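Local coordinates for MaoC-like dehydratase (Phytophthora Capsici, PDB 3KH8), which is a MaoC-like, hot dog-fold lyase that probably adds water to, or removes it from, acyl-thioester substrates, as enoyl-CoA hydratases 2 do, at residues 60-68 with 219-227; 297-306 with 317-326. All coordinates share one frame; numbering follows the deposited sequence.

Contact 1 of 2, residues 60-68 with 219-227; sequences LMYAVGIGE and QAQVYRLSG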
ATOM      1  N   LEU A  60       0.511  -0.704  -8.382  1.00 10.52           N
ATOM      2  CA  LEU A  60       1.526  -1.070  -7.393  1.00 10.35           C
ATOM      3  C   LEU A  60       0.914  -1.324  -6.016  1.00 10.42           C
ATOM      4  O   LEU A  60       1.267  -2.297  -5.349  1.00  9.84           O
ATOM      5  CB  LEU A  60       2.617   0.009  -7.305  1.00 10.37           C
ATOM      6  CG  LEU A  60       3.389   0.353  -8.590  1.00  9.84           C
ATOM      7  CD1 LEU A  60       4.388   1.485  -8.366  1.00  9.53           C
ATOM      8  CD2 LEU A  60       4.112  -0.865  -9.139  1.00 11.11           C
ATOM      9  N   MET A  61      -0.006  -0.450  -5.606  1.00 10.75           N
ATOM     10  CA  MET A  61      -0.685  -0.570  -4.313  1.00 11.41           C
ATOM     11  C   MET A  61      -1.502  -1.856  -4.214  1.00 10.91           C
ATOM     12  O   MET A  61      -1.566  -2.483  -3.153  1.00 10.90           O
ATOM     13  CB  MET A  61      -1.593   0.638  -4.069  1.00 12.09           C
ATOM     14  CG  MET A  61      -0.846   1.972  -3.923  1.00 15.27           C
ATOM     15  SD  MET A  61      -1.956   3.382  -3.688  1.00 23.23           S
ATOM     16  CE  MET A  61      -2.999   2.765  -2.369  1.00 19.92           C
ATOM     17  N   TYR A  62      -2.137  -2.230  -5.322  1.00 10.47           N
ATOM     18  CA  TYR A  62      -2.872  -3.489  -5.409  1.00 10.57           C
ATOM     19  C   TYR A  62      -1.941  -4.699  -5.321  1.00 10.55           C
ATOM     20  O   TYR A  62      -2.211  -5.638  -4.570  1.00 10.56           O
ATOM     21  CB  TYR A  62      -3.704  -3.554  -6.698  1.00 10.42           C
ATOM     22  CG  TYR A  62      -4.420  -4.881  -6.870  1.00 11.10           C
ATOM     23  CD1 TYR A  62      -5.517  -5.211  -6.068  1.00 12.06           C
ATOM     24  CD2 TYR A  62      -3.988  -5.815  -7.815  1.00 11.89           C
ATOM     25  CE1 TYR A  62      -6.177  -6.435  -6.210  1.00 11.49           C
ATOM     26  CE2 TYR A  62      -4.644  -7.052  -7.965  1.00 11.74           C
ATOM     27  CZ  TYR A  62      -5.735  -7.348  -7.156  1.00 11.80           C
ATOM     28  OH  TYR A  62      -6.393  -8.554  -7.285  1.00 12.41           O
ATOM     29  N   ALA A  63      -0.855  -4.673  -6.093  1.00 10.63           N
ATOM     30  CA  ALA A  63       0.119  -5.768  -6.096  1.00 10.95           C
ATOM     31  C   ALA A  63       0.652  -6.048  -4.691  1.00 11.18           C
ATOM     32  O   ALA A  63       0.667  -7.203  -4.255  1.00 10.96           O
ATOM     33  CB  ALA A  63       1.264  -5.474  -7.063  1.00 11.07           C
ATOM     34  N   VAL A  64       1.061  -4.999  -3.973  1.00 11.14           N
ATOM     35  CA  VAL A  64       1.532  -5.177  -2.592  1.00 11.35           C
ATOM     36  C   VAL A  64       0.382  -5.587  -1.655  1.00 11.14           C
ATOM     37  O   VAL A  64       0.589  -6.351  -0.713  1.00 10.95           O
ATOM     38  CB  VAL A  64       2.347  -3.949  -2.027  1.00 11.43           C
ATOM     39  CG1 VAL A  64       3.479  -3.552  -2.974  1.00 11.28           C
ATOM     40  CG2 VAL A  64       1.458  -2.755  -1.722  1.00 12.43           C
ATOM     41  N   GLY A  65      -0.825  -5.106  -1.954  1.00 10.96           N
ATOM     42  CA  GLY A  65      -2.022  -5.456  -1.192  1.00 11.08           C
ATOM     43  C   GLY A  65      -2.324  -6.947  -1.213  1.00 11.09           C
ATOM     44  O   GLY A  65      -2.774  -7.501  -0.215  1.00 11.05           O
ATOM     45  N   ILE A  66      -2.079  -7.598  -2.346  1.00 10.87           N
ATOM     46  CA  ILE A  66      -2.294  -9.049  -2.444  1.00 11.30           C
ATOM     47  C   ILE A  66      -1.016  -9.843  -2.133  1.00 11.50           C
ATOM     48  O   ILE A  66      -0.984 -11.066  -2.259  1.00 11.67           O
ATOM     49  CB  ILE A  66      -2.928  -9.469  -3.795  1.00 11.01           C
ATOM     50  CG1 ILE A  66      -2.031  -9.084  -4.982  1.00 11.33           C
ATOM     51  CG2 ILE A  66      -4.338  -8.865  -3.932  1.00 11.07           C
ATOM     52  CD1 ILE A  66      -2.458  -9.719  -6.313  1.00 10.49           C
ATOM     53  N   GLY A  67       0.031  -9.131  -1.719  1.00 11.63           N
ATOM     54  CA  GLY A  67       1.261  -9.766  -1.257  1.00 12.16           C
ATOM     55  C   GLY A  67       2.248 -10.138  -2.345  1.00 12.64           C
ATOM     56  O   GLY A  67       3.230 -10.828  -2.073  1.00 12.74           O
ATOM     57  N   GLU A  68       2.007  -9.686  -3.572  1.00 12.48           N
ATOM     58  CA  GLU A  68       2.933  -9.970  -4.669  1.00 13.14           C
ATOM     59  C   GLU A  68       4.195  -9.113  -4.553  1.00 13.06           C
ATOM     60  O   GLU A  68       4.116  -7.921  -4.237  1.00 13.16           O
ATOM     61  CB  GLU A  68       2.262  -9.756  -6.033  1.00 13.23           C
ATOM     62  CG  GLU A  68       3.113 -10.210  -7.227  1.00 14.19           C
ATOM     63  CD  GLU A  68       3.601 -11.644  -7.085  1.00 15.79           C
ATOM     64  OE1 GLU A  68       2.758 -12.567  -7.102  1.00 15.76           O
ATOM     65  OE2 GLU A  68       4.830 -11.847  -6.953  1.00 15.66           O
ATOM     66  N   GLN A 219      -2.425  -7.587   6.637  1.00 14.95           N
ATOM     67  CA  GLN A 219      -2.673  -7.676   5.196  1.00 14.57           C
ATOM     68  C   GLN A 219      -3.921  -6.910   4.754  1.00 14.04           C
ATOM     69  O   GLN A 219      -3.906  -6.264   3.706  1.00 13.73           O
ATOM     70  CB  GLN A 219      -2.761  -9.141   4.747  1.00 14.90           C
ATOM     71  CG  GLN A 219      -2.677  -9.351   3.238  1.00 15.80           C
ATOM     72  CD  GLN A 219      -1.252  -9.325   2.711  1.00 18.31           C
ATOM     73  OE1 GLN A 219      -0.959  -8.655   1.715  1.00 20.13           O
ATOM     74  NE2 GLN A 219      -0.359 -10.055   3.369  1.00 16.70           N
ATOM     75  N   ALA A 220      -4.993  -6.977   5.547  1.00 13.48           N
ATOM     76  CA  ALA A 220      -6.232  -6.265   5.216  1.00 13.08           C
ATOM     77  C   ALA A 220      -6.071  -4.748   5.286  1.00 12.75           C
ATOM     78  O   ALA A 220      -6.742  -4.019   4.554  1.00 12.35           O
ATOM     79  CB  ALA A 220      -7.381  -6.720   6.114  1.00 13.12           C
ATOM     80  N   GLN A 221      -5.182  -4.279   6.162  1.00 12.65           N
ATOM     81  CA  GLN A 221      -4.904  -2.840   6.297  1.00 12.67           C
ATOM     82  C   GLN A 221      -4.280  -2.279   5.025  1.00 12.64           C
ATOM     83  O   GLN A 221      -4.469  -1.101   4.697  1.00 12.63           O
ATOM     84  CB  GLN A 221      -3.979  -2.563   7.485  1.00 12.91           C
ATOM     85  CG  GLN A 221      -4.511  -3.005   8.851  1.00 13.11           C
ATOM     86  CD  GLN A 221      -3.652  -2.494   9.998  1.00 14.07           C
ATOM     87  OE1 GLN A 221      -2.535  -2.025   9.785  1.00 13.63           O
ATOM     88  NE2 GLN A 221      -4.172  -2.580  11.219  1.00 13.52           N
ATOM     89  N   VAL A 222      -3.537  -3.127   4.314  1.00 12.40           N
ATOM     90  CA  VAL A 222      -2.903  -2.730   3.055  1.00 12.47           C
ATOM     91  C   VAL A 222      -3.848  -2.989   1.882  1.00 12.00           C
ATOM     92  O   VAL A 222      -4.027  -2.123   1.022  1.00 11.95           O
ATOM     93  CB  VAL A 222      -1.545  -3.463   2.826  1.00 12.35           C
ATOM     94  CG1 VAL A 222      -0.839  -2.921   1.579  1.00 12.86           C
ATOM     95  CG2 VAL A 222      -0.642  -3.304   4.039  1.00 13.65           C
ATOM     96  N   TYR A 223      -4.463  -4.171   1.856  1.00 11.60           N
ATOM     97  CA  TYR A 223      -5.359  -4.535   0.750  1.00 11.11           C
ATOM     98  C   TYR A 223      -6.546  -3.577   0.587  1.00 11.00           C
ATOM     99  O   TYR A 223      -6.944  -3.269  -0.538  1.00 10.70           O
ATOM    100  CB  TYR A 223      -5.846  -5.991   0.847  1.00 10.98           C
ATOM    101  CG  TYR A 223      -6.742  -6.345  -0.318  1.00 10.66           C
ATOM    102  CD1 TYR A 223      -6.203  -6.666  -1.562  1.00  9.61           C
ATOM    103  CD2 TYR A 223      -8.129  -6.300  -0.192  1.00 10.11           C
ATOM    104  CE1 TYR A 223      -7.022  -6.955  -2.644  1.00 11.15           C
ATOM    105  CE2 TYR A 223      -8.960  -6.583  -1.276  1.00 11.33           C
ATOM    106  CZ  TYR A 223      -8.396  -6.914  -2.493  1.00 10.57           C
ATOM    107  OH  TYR A 223      -9.197  -7.194  -3.563  1.00 13.32           O
ATOM    108  N   ARG A 224      -7.102  -3.099   1.698  1.00 11.22           N
ATOM    109  CA  ARG A 224      -8.267  -2.196   1.651  1.00 11.44           C
ATOM    110  C   ARG A 224      -8.013  -0.901   0.865  1.00 11.47           C
ATOM    111  O   ARG A 224      -8.956  -0.246   0.400  1.00 11.36           O
ATOM    112  CB  ARG A 224      -8.790  -1.887   3.059  1.00 11.42           C
ATOM    113  CG  ARG A 224      -7.860  -1.075   3.959  1.00 11.93           C
ATOM    114  CD  ARG A 224      -8.271  -1.224   5.427  1.00 12.68           C
ATOM    115  NE  ARG A 224      -9.599  -0.663   5.694  1.00 12.56           N
ATOM    116  CZ  ARG A 224      -9.838   0.622   5.946  1.00 12.86           C
ATOM    117  NH1 ARG A 224      -8.836   1.497   5.980  1.00 11.51           N
ATOM    118  NH2 ARG A 224     -11.084   1.035   6.176  1.00 11.89           N
ATOM    119  N   LEU A 225      -6.737  -0.550   0.707  1.00 11.33           N
ATOM    120  CA  LEU A 225      -6.352   0.689   0.035  1.00 11.54           C
ATOM    121  C   LEU A 225      -6.593   0.630  -1.473  1.00 11.67           C
ATOM    122  O   LEU A 225      -6.477   1.639  -2.166  1.00 11.98           O
ATOM    123  CB  LEU A 225      -4.899   1.068   0.374  1.00 11.48           C
ATOM    124  CG  LEU A 225      -4.578   1.183   1.877  1.00 12.01           C
ATOM    125  CD1 LEU A 225      -3.142   1.622   2.145  1.00 12.13           C
ATOM    126  CD2 LEU A 225      -5.546   2.110   2.577  1.00 10.87           C
ATOM    127  N   SER A 226      -6.948  -0.553  -1.970  1.00 12.01           N
ATOM    128  CA  SER A 226      -7.316  -0.727  -3.373  1.00 12.20           C
ATOM    129  C   SER A 226      -8.812  -0.509  -3.635  1.00 12.65           C
ATOM    130  O   SER A 226      -9.268  -0.642  -4.772  1.00 13.06           O
ATOM    131  CB  SER A 226      -6.856  -2.099  -3.886  1.00 12.17           C
ATOM    132  OG  SER A 226      -5.443  -2.130  -4.024  1.00 11.70           O
ATOM    133  N   GLY A 227      -9.576  -0.182  -2.591  1.00 12.91           N
ATOM    134  CA  GLY A 227     -10.962   0.242  -2.787  1.00 13.15           C
ATOM    135  C   GLY A 227     -12.030  -0.231  -1.821  1.00 13.47           C
ATOM    136  O   GLY A 227     -13.084   0.406  -1.716  1.00 13.35           O
TER
HETATM  137  O   HOH W   1      -3.910  -2.603  -1.686  1.00 12.95           O
HETATM  138  O   HOH W   2      -8.376  -8.901  -5.403  1.00 11.88           O
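S226, M61 and V222 share one water across this interface: water 1 stands 2.8 Å from each of S226 OG, M61 O and V222 O. It is placed to donate to both carbonyls, though with other acceptors nearby it need not serve both at once. The principle at work is that two nearly antiparallel helical segments (163°) can bring their backbones together at a single point where one offers a glycine. G65 does so, its CA lying 4.0 Å from Y223 CA, with V222 CG1 resting against the same CA. Beside this point the side chains of Y62 and Y223 run alongside each other in the same direction, with CG anti to the main-chain N in both (chi1 177° and -179°). Y62 CE1 and Y223 CE1 meet at 3.7 Å. Water 2 joins the hydroxyls, 2.8 Å from Y62 OH and 2.6 Å from Y223 OH. S226 OG lies at the edge of the Y62 ring, whereas I66 brings its CG2 branch to Y223 CE1. M61, bent at its last torsion, lays CE on L225 CB. G67, with positive phi, ends helix 56-65 in a Schellman motif. The contact joins the two family regions, and segment 219-227 probably opens the hydratase 2 motif. Y223 packs on helix 251-266, whose R260 binds I66 O and E68; M61 and L225 both touch M61 of the second subunit.

Contact 2 of 2, residues 297-306 with 317-326; sequences QEGSGKVLFQ and VDGGEFVYTQ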
ATOM      1  N   GLN A 297      -4.027 -29.618 -12.933  1.00 21.31           N
ATOM      2  CA  GLN A 297      -3.971 -29.465 -14.385  1.00 22.70           C
ATOM      3  C   GLN A 297      -4.992 -30.404 -15.023  1.00 23.46           C
ATOM      4  O   GLN A 297      -4.965 -31.613 -14.788  1.00 23.70           O
ATOM      5  CB  GLN A 297      -2.549 -29.768 -14.891  1.00 22.89           C
ATOM      6  CG  GLN A 297      -2.375 -29.795 -16.417  1.00 23.69           C
ATOM      7  CD  GLN A 297      -2.504 -28.426 -17.062  1.00 24.49           C
ATOM      8  OE1 GLN A 297      -3.524 -28.109 -17.675  1.00 25.27           O
ATOM      9  NE2 GLN A 297      -1.472 -27.605 -16.919  1.00 25.53           N
ATOM     10  N   GLU A 298      -5.907 -29.843 -15.809  1.00 24.22           N
ATOM     11  CA  GLU A 298      -6.921 -30.645 -16.491  1.00 25.31           C
ATOM     12  C   GLU A 298      -6.724 -30.677 -18.007  1.00 25.75           C
ATOM     13  O   GLU A 298      -7.507 -31.293 -18.729  1.00 26.35           O
ATOM     14  CB  GLU A 298      -8.334 -30.178 -16.123  1.00 25.19           C
ATOM     15  CG  GLU A 298      -8.702 -30.414 -14.661  1.00 26.05           C
ATOM     16  CD  GLU A 298      -8.838 -31.887 -14.316  1.00 27.45           C
ATOM     17  OE1 GLU A 298      -9.884 -32.482 -14.647  1.00 28.62           O
ATOM     18  OE2 GLU A 298      -7.907 -32.446 -13.702  1.00 28.07           O
ATOM     19  N   GLY A 299      -5.670 -30.021 -18.481  1.00 26.29           N
ATOM     20  CA  GLY A 299      -5.366 -29.968 -19.909  1.00 26.60           C
ATOM     21  C   GLY A 299      -6.238 -28.969 -20.642  1.00 26.92           C
ATOM     22  O   GLY A 299      -7.199 -28.433 -20.077  1.00 27.25           O
ATOM     23  N   SER A 300      -5.892 -28.716 -21.904  1.00 27.02           N
ATOM     24  CA  SER A 300      -6.619 -27.775 -22.765  1.00 27.01           C
ATOM     25  C   SER A 300      -6.680 -26.353 -22.178  1.00 26.57           C
ATOM     26  O   SER A 300      -7.609 -25.591 -22.462  1.00 26.73           O
ATOM     27  CB  SER A 300      -8.022 -28.304 -23.096  1.00 27.26           C
ATOM     28  OG  SER A 300      -7.947 -29.604 -23.663  1.00 28.23           O
ATOM     29  N   GLY A 301      -5.681 -26.012 -21.368  1.00 25.97           N
ATOM     30  CA  GLY A 301      -5.580 -24.683 -20.763  1.00 25.09           C
ATOM     31  C   GLY A 301      -6.539 -24.450 -19.612  1.00 24.45           C
ATOM     32  O   GLY A 301      -6.907 -23.307 -19.334  1.00 24.39           O
ATOM     33  N   LYS A 302      -6.944 -25.526 -18.938  1.00 23.75           N
ATOM     34  CA  LYS A 302      -7.859 -25.418 -17.799  1.00 23.03           C
ATOM     35  C   LYS A 302      -7.244 -25.980 -16.523  1.00 22.23           C
ATOM     36  O   LYS A 302      -6.740 -27.106 -16.505  1.00 21.87           O
ATOM     37  CB  LYS A 302      -9.202 -26.097 -18.097  1.00 23.21           C
ATOM     38  CG  LYS A 302     -10.284 -25.827 -17.049  1.00 24.25           C
ATOM     39  CD  LYS A 302     -11.596 -26.548 -17.351  1.00 25.92           C
ATOM     40  CE  LYS A 302     -11.560 -28.002 -16.886  1.00 27.23           C
ATOM     41  NZ  LYS A 302     -12.914 -28.616 -16.923  1.00 28.59           N
ATOM     42  N   VAL A 303      -7.291 -25.180 -15.459  1.00 21.39           N
ATOM     43  CA  VAL A 303      -6.775 -25.586 -14.155  1.00 20.43           C
ATOM     44  C   VAL A 303      -7.851 -25.439 -13.090  1.00 19.98           C
ATOM     45  O   VAL A 303      -8.464 -24.372 -12.946  1.00 19.73           O
ATOM     46  CB  VAL A 303      -5.516 -24.772 -13.745  1.00 20.55           C
ATOM     47  CG1 VAL A 303      -4.987 -25.220 -12.378  1.00 20.34           C
ATOM     48  CG2 VAL A 303      -4.433 -24.900 -14.796  1.00 20.18           C
ATOM     49  N   LEU A 304      -8.081 -26.517 -12.351  1.00 19.08           N
ATOM     50  CA  LEU A 304      -8.983 -26.471 -11.215  1.00 18.59           C
ATOM     51  C   LEU A 304      -8.159 -26.243  -9.954  1.00 18.09           C
ATOM     52  O   LEU A 304      -6.996 -26.659  -9.880  1.00 18.08           O
ATOM     53  CB  LEU A 304      -9.843 -27.740 -11.134  1.00 18.58           C
ATOM     54  CG  LEU A 304     -10.680 -28.066 -12.384  1.00 18.92           C
ATOM     55  CD1 LEU A 304     -11.566 -29.278 -12.156  1.00 18.91           C
ATOM     56  CD2 LEU A 304     -11.529 -26.873 -12.856  1.00 18.77           C
ATOM     57  N   PHE A 305      -8.741 -25.550  -8.980  1.00 17.31           N
ATOM     58  CA  PHE A 305      -7.983 -25.171  -7.792  1.00 16.69           C
ATOM     59  C   PHE A 305      -8.821 -24.879  -6.559  1.00 16.41           C
ATOM     60  O   PHE A 305     -10.028 -24.629  -6.650  1.00 16.38           O
ATOM     61  CB  PHE A 305      -7.051 -23.988  -8.093  1.00 16.44           C
ATOM     62  CG  PHE A 305      -7.766 -22.685  -8.308  1.00 16.20           C
ATOM     63  CD1 PHE A 305      -8.242 -22.339  -9.567  1.00 15.42           C
ATOM     64  CD2 PHE A 305      -7.956 -21.800  -7.248  1.00 15.49           C
ATOM     65  CE1 PHE A 305      -8.897 -21.131  -9.771  1.00 15.47           C
ATOM     66  CE2 PHE A 305      -8.617 -20.589  -7.439  1.00 14.80           C
ATOM     67  CZ  PHE A 305      -9.081 -20.251  -8.703  1.00 14.39           C
ATOM     68  N   GLN A 306      -8.156 -24.929  -5.409  1.00 16.14           N
ATOM     69  CA  GLN A 306      -8.715 -24.498  -4.139  1.00 16.35           C
ATOM     70  C   GLN A 306      -7.667 -23.678  -3.406  1.00 16.38           C
ATOM     71  O   GLN A 306      -6.467 -23.868  -3.617  1.00 16.51           O
ATOM     72  CB  GLN A 306      -9.067 -25.701  -3.266  1.00 16.35           C
ATOM     73  CG  GLN A 306     -10.164 -26.618  -3.794  1.00 16.53           C
ATOM     74  CD  GLN A 306     -10.393 -27.791  -2.863  1.00 17.23           C
ATOM     75  OE1 GLN A 306      -9.455 -28.508  -2.513  1.00 17.68           O
ATOM     76  NE2 GLN A 306     -11.636 -27.980  -2.437  1.00 17.18           N
ATOM     77  N   VAL A 317     -11.373 -20.770  -0.503  1.00 17.18           N
ATOM     78  CA  VAL A 317     -11.753 -20.530  -1.888  1.00 17.21           C
ATOM     79  C   VAL A 317     -11.933 -21.908  -2.525  1.00 17.09           C
ATOM     80  O   VAL A 317     -10.991 -22.702  -2.584  1.00 16.90           O
ATOM     81  CB  VAL A 317     -10.667 -19.726  -2.638  1.00 17.08           C
ATOM     82  CG1 VAL A 317     -11.072 -19.487  -4.069  1.00 17.67           C
ATOM     83  CG2 VAL A 317     -10.384 -18.392  -1.933  1.00 16.90           C
ATOM     84  N   ASP A 318     -13.149 -22.188  -2.982  1.00 17.07           N
ATOM     85  CA  ASP A 318     -13.502 -23.517  -3.479  1.00 17.09           C
ATOM     86  C   ASP A 318     -14.035 -23.427  -4.905  1.00 17.13           C
ATOM     87  O   ASP A 318     -14.368 -22.334  -5.383  1.00 16.62           O
ATOM     88  CB  ASP A 318     -14.550 -24.150  -2.556  1.00 17.21           C
ATOM     89  CG  ASP A 318     -14.468 -25.678  -2.505  1.00 17.60           C
ATOM     90  OD1 ASP A 318     -13.797 -26.310  -3.353  1.00 18.01           O
ATOM     91  OD2 ASP A 318     -15.096 -26.252  -1.595  1.00 18.99           O
ATOM     92  N   GLY A 319     -14.094 -24.577  -5.577  1.00 17.02           N
ATOM     93  CA  GLY A 319     -14.639 -24.672  -6.932  1.00 16.96           C
ATOM     94  C   GLY A 319     -13.943 -23.768  -7.936  1.00 17.11           C
ATOM     95  O   GLY A 319     -14.581 -23.210  -8.827  1.00 17.01           O
ATOM     96  N   GLY A 320     -12.629 -23.634  -7.795  1.00 17.06           N
ATOM     97  CA  GLY A 320     -11.855 -22.741  -8.643  1.00 17.08           C
ATOM     98  C   GLY A 320     -11.611 -23.292 -10.032  1.00 17.46           C
ATOM     99  O   GLY A 320     -11.186 -24.439 -10.186  1.00 17.04           O
ATOM    100  N   GLU A 321     -11.900 -22.473 -11.041  1.00 17.61           N
ATOM    101  CA  GLU A 321     -11.592 -22.807 -12.428  1.00 18.20           C
ATOM    102  C   GLU A 321     -10.801 -21.675 -13.073  1.00 18.13           C
ATOM    103  O   GLU A 321     -11.266 -20.536 -13.141  1.00 18.19           O
ATOM    104  CB  GLU A 321     -12.867 -23.089 -13.226  1.00 18.33           C
ATOM    105  CG  GLU A 321     -12.616 -23.381 -14.699  1.00 20.26           C
ATOM    106  CD  GLU A 321     -13.897 -23.465 -15.497  1.00 23.31           C
ATOM    107  OE1 GLU A 321     -14.553 -24.523 -15.459  1.00 23.89           O
ATOM    108  OE2 GLU A 321     -14.244 -22.465 -16.161  1.00 26.08           O
ATOM    109  N   PHE A 322      -9.602 -22.000 -13.539  1.00 18.21           N
ATOM    110  CA  PHE A 322      -8.707 -21.035 -14.164  1.00 18.43           C
ATOM    111  C   PHE A 322      -8.480 -21.431 -15.617  1.00 18.86           C
ATOM    112  O   PHE A 322      -8.184 -22.590 -15.907  1.00 18.80           O
ATOM    113  CB  PHE A 322      -7.379 -21.002 -13.402  1.00 18.26           C
ATOM    114  CG  PHE A 322      -6.336 -20.091 -14.003  1.00 18.17           C
ATOM    115  CD1 PHE A 322      -5.107 -20.602 -14.413  1.00 18.11           C
ATOM    116  CD2 PHE A 322      -6.569 -18.725 -14.134  1.00 18.07           C
ATOM    117  CE1 PHE A 322      -4.131 -19.770 -14.958  1.00 17.99           C
ATOM    118  CE2 PHE A 322      -5.604 -17.887 -14.677  1.00 17.89           C
ATOM    119  CZ  PHE A 322      -4.379 -18.408 -15.088  1.00 17.83           C
ATOM    120  N   VAL A 323      -8.636 -20.472 -16.525  1.00 19.27           N
ATOM    121  CA  VAL A 323      -8.367 -20.709 -17.941  1.00 19.85           C
ATOM    122  C   VAL A 323      -7.218 -19.819 -18.408  1.00 20.67           C
ATOM    123  O   VAL A 323      -7.231 -18.604 -18.196  1.00 20.26           O
ATOM    124  CB  VAL A 323      -9.636 -20.510 -18.824  1.00 19.81           C
ATOM    125  CG1 VAL A 323      -9.320 -20.742 -20.305  1.00 19.61           C
ATOM    126  CG2 VAL A 323     -10.761 -21.438 -18.367  1.00 19.24           C
ATOM    127  N   TYR A 324      -6.219 -20.444 -19.025  1.00 21.72           N
ATOM    128  CA  TYR A 324      -5.062 -19.732 -19.542  1.00 23.06           C
ATOM    129  C   TYR A 324      -4.728 -20.181 -20.967  1.00 24.21           C
ATOM    130  O   TYR A 324      -5.156 -21.255 -21.405  1.00 23.75           O
ATOM    131  CB  TYR A 324      -3.855 -19.913 -18.610  1.00 22.87           C
ATOM    132  CG  TYR A 324      -3.247 -21.299 -18.627  1.00 22.99           C
ATOM    133  CD1 TYR A 324      -3.854 -22.359 -17.952  1.00 23.10           C
ATOM    134  CD2 TYR A 324      -2.060 -21.551 -19.316  1.00 23.62           C
ATOM    135  CE1 TYR A 324      -3.299 -23.633 -17.970  1.00 23.24           C
ATOM    136  CE2 TYR A 324      -1.496 -22.821 -19.339  1.00 23.78           C
ATOM    137  CZ  TYR A 324      -2.121 -23.856 -18.665  1.00 23.39           C
ATOM    138  OH  TYR A 324      -1.571 -25.113 -18.686  1.00 23.78           O
ATOM    139  N   THR A 325      -3.974 -19.347 -21.682  1.00 25.97           N
ATOM    140  CA  THR A 325      -3.460 -19.689 -23.010  1.00 27.85           C
ATOM    141  C   THR A 325      -2.321 -20.700 -22.885  1.00 29.24           C
ATOM    142  O   THR A 325      -1.322 -20.442 -22.212  1.00 29.15           O
ATOM    143  CB  THR A 325      -2.974 -18.432 -23.775  1.00 27.77           C
ATOM    144  OG1 THR A 325      -4.022 -17.459 -23.813  1.00 27.56           O
ATOM    145  CG2 THR A 325      -2.573 -18.784 -25.204  1.00 28.01           C
ATOM    146  N   GLN A 326      -2.490 -21.849 -23.538  1.00 31.34           N
ATOM    147  CA  GLN A 326      -1.534 -22.962 -23.468  1.00 33.35           C
ATOM    148  C   GLN A 326      -0.157 -22.643 -24.049  1.00 34.67           C
ATOM    149  O   GLN A 326      -0.027 -21.764 -24.902  1.00 34.82           O
ATOM    150  CB  GLN A 326      -2.112 -24.196 -24.161  1.00 33.28           C
ATOM    151  CG  GLN A 326      -2.977 -25.048 -23.259  1.00 33.96           C
ATOM    152  CD  GLN A 326      -3.728 -26.121 -24.015  1.00 34.52           C
ATOM    153  OE1 GLN A 326      -4.665 -25.829 -24.763  1.00 35.19           O
ATOM    154  NE2 GLN A 326      -3.331 -27.374 -23.816  1.00 34.32           N
TER
HETATM  155  O   HOH W   3      -3.264 -27.022 -20.006  1.00 33.89           O
HETATM  156  O   HOH W   4      -3.542 -30.199 -23.348  1.00 60.48           O
HETATM  157  O   HOH W   5     -14.381 -27.223 -14.761  1.00 38.50           O
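V303 and F322 form a hydrogen-bonded pair of an antiparallel beta hairpin, strands 302-309 and 314-324 of the hot dog sheet. V303 N reaches F322 O at 2.8 Å, and F322 N returns to V303 O at 2.7 Å. Two pairings of an aromatic ring with a glycine, one glycine within the strand pair and one in the turn, illustrate how a hairpin can use a residue that lacks a side chain. F305 takes the rarer first torsion (chi1 71°), which swings its ring across to G320; G320 CA then sits 3.7 Å from the F305 ring centroid, 15° off the normal, a CH-pi contact. Y324 uses a similar torsion to lay its face on G301, whose CA is 4.2 Å from the Y324 ring centroid, while V303 CG2 approaches Y324 CE1. G301 belongs to the type I' turn G299-K302. The phenol is fixed in turn by Q297 NE2, which donates to Y324 OH at 3.1 Å, and by water 3, shared with Q297 OE1 and G301 N. Further out, V303 and F305 pack on L262 of helix 251-266, and F322 meets F274 edge-to-face. On the other face water 5 links K302 NZ to E321 OE1, which also forms a salt bridge with R278. R294 holds Q306 OE1; Q306 NE2 makes an almost straight bond (177°) to D318 OD1 at 2.9 Å, and G319 N reaches D318 OD1 at 2.8 Å from the opposite face of the carboxylate.

In the fold
The two contacts follow one another along the chain and do not touch: their centres are 24 Å apart and their nearest atoms about 11 Å. What relates them is helix 251-266, since apolar side chains of the two rest on opposite ends of it. Contact 1 joins the N-terminal hydratase 2 region to the MaoC-like region, whereas contact 2 is a hairpin at the C-terminal end of the strand order. The sequence running on from segment 219-227 resembles the hydratase 2 motif, which in relatives carries the catalytic Asp and His; no ligand marks the site here, but contact 1 is probably the nearer to it.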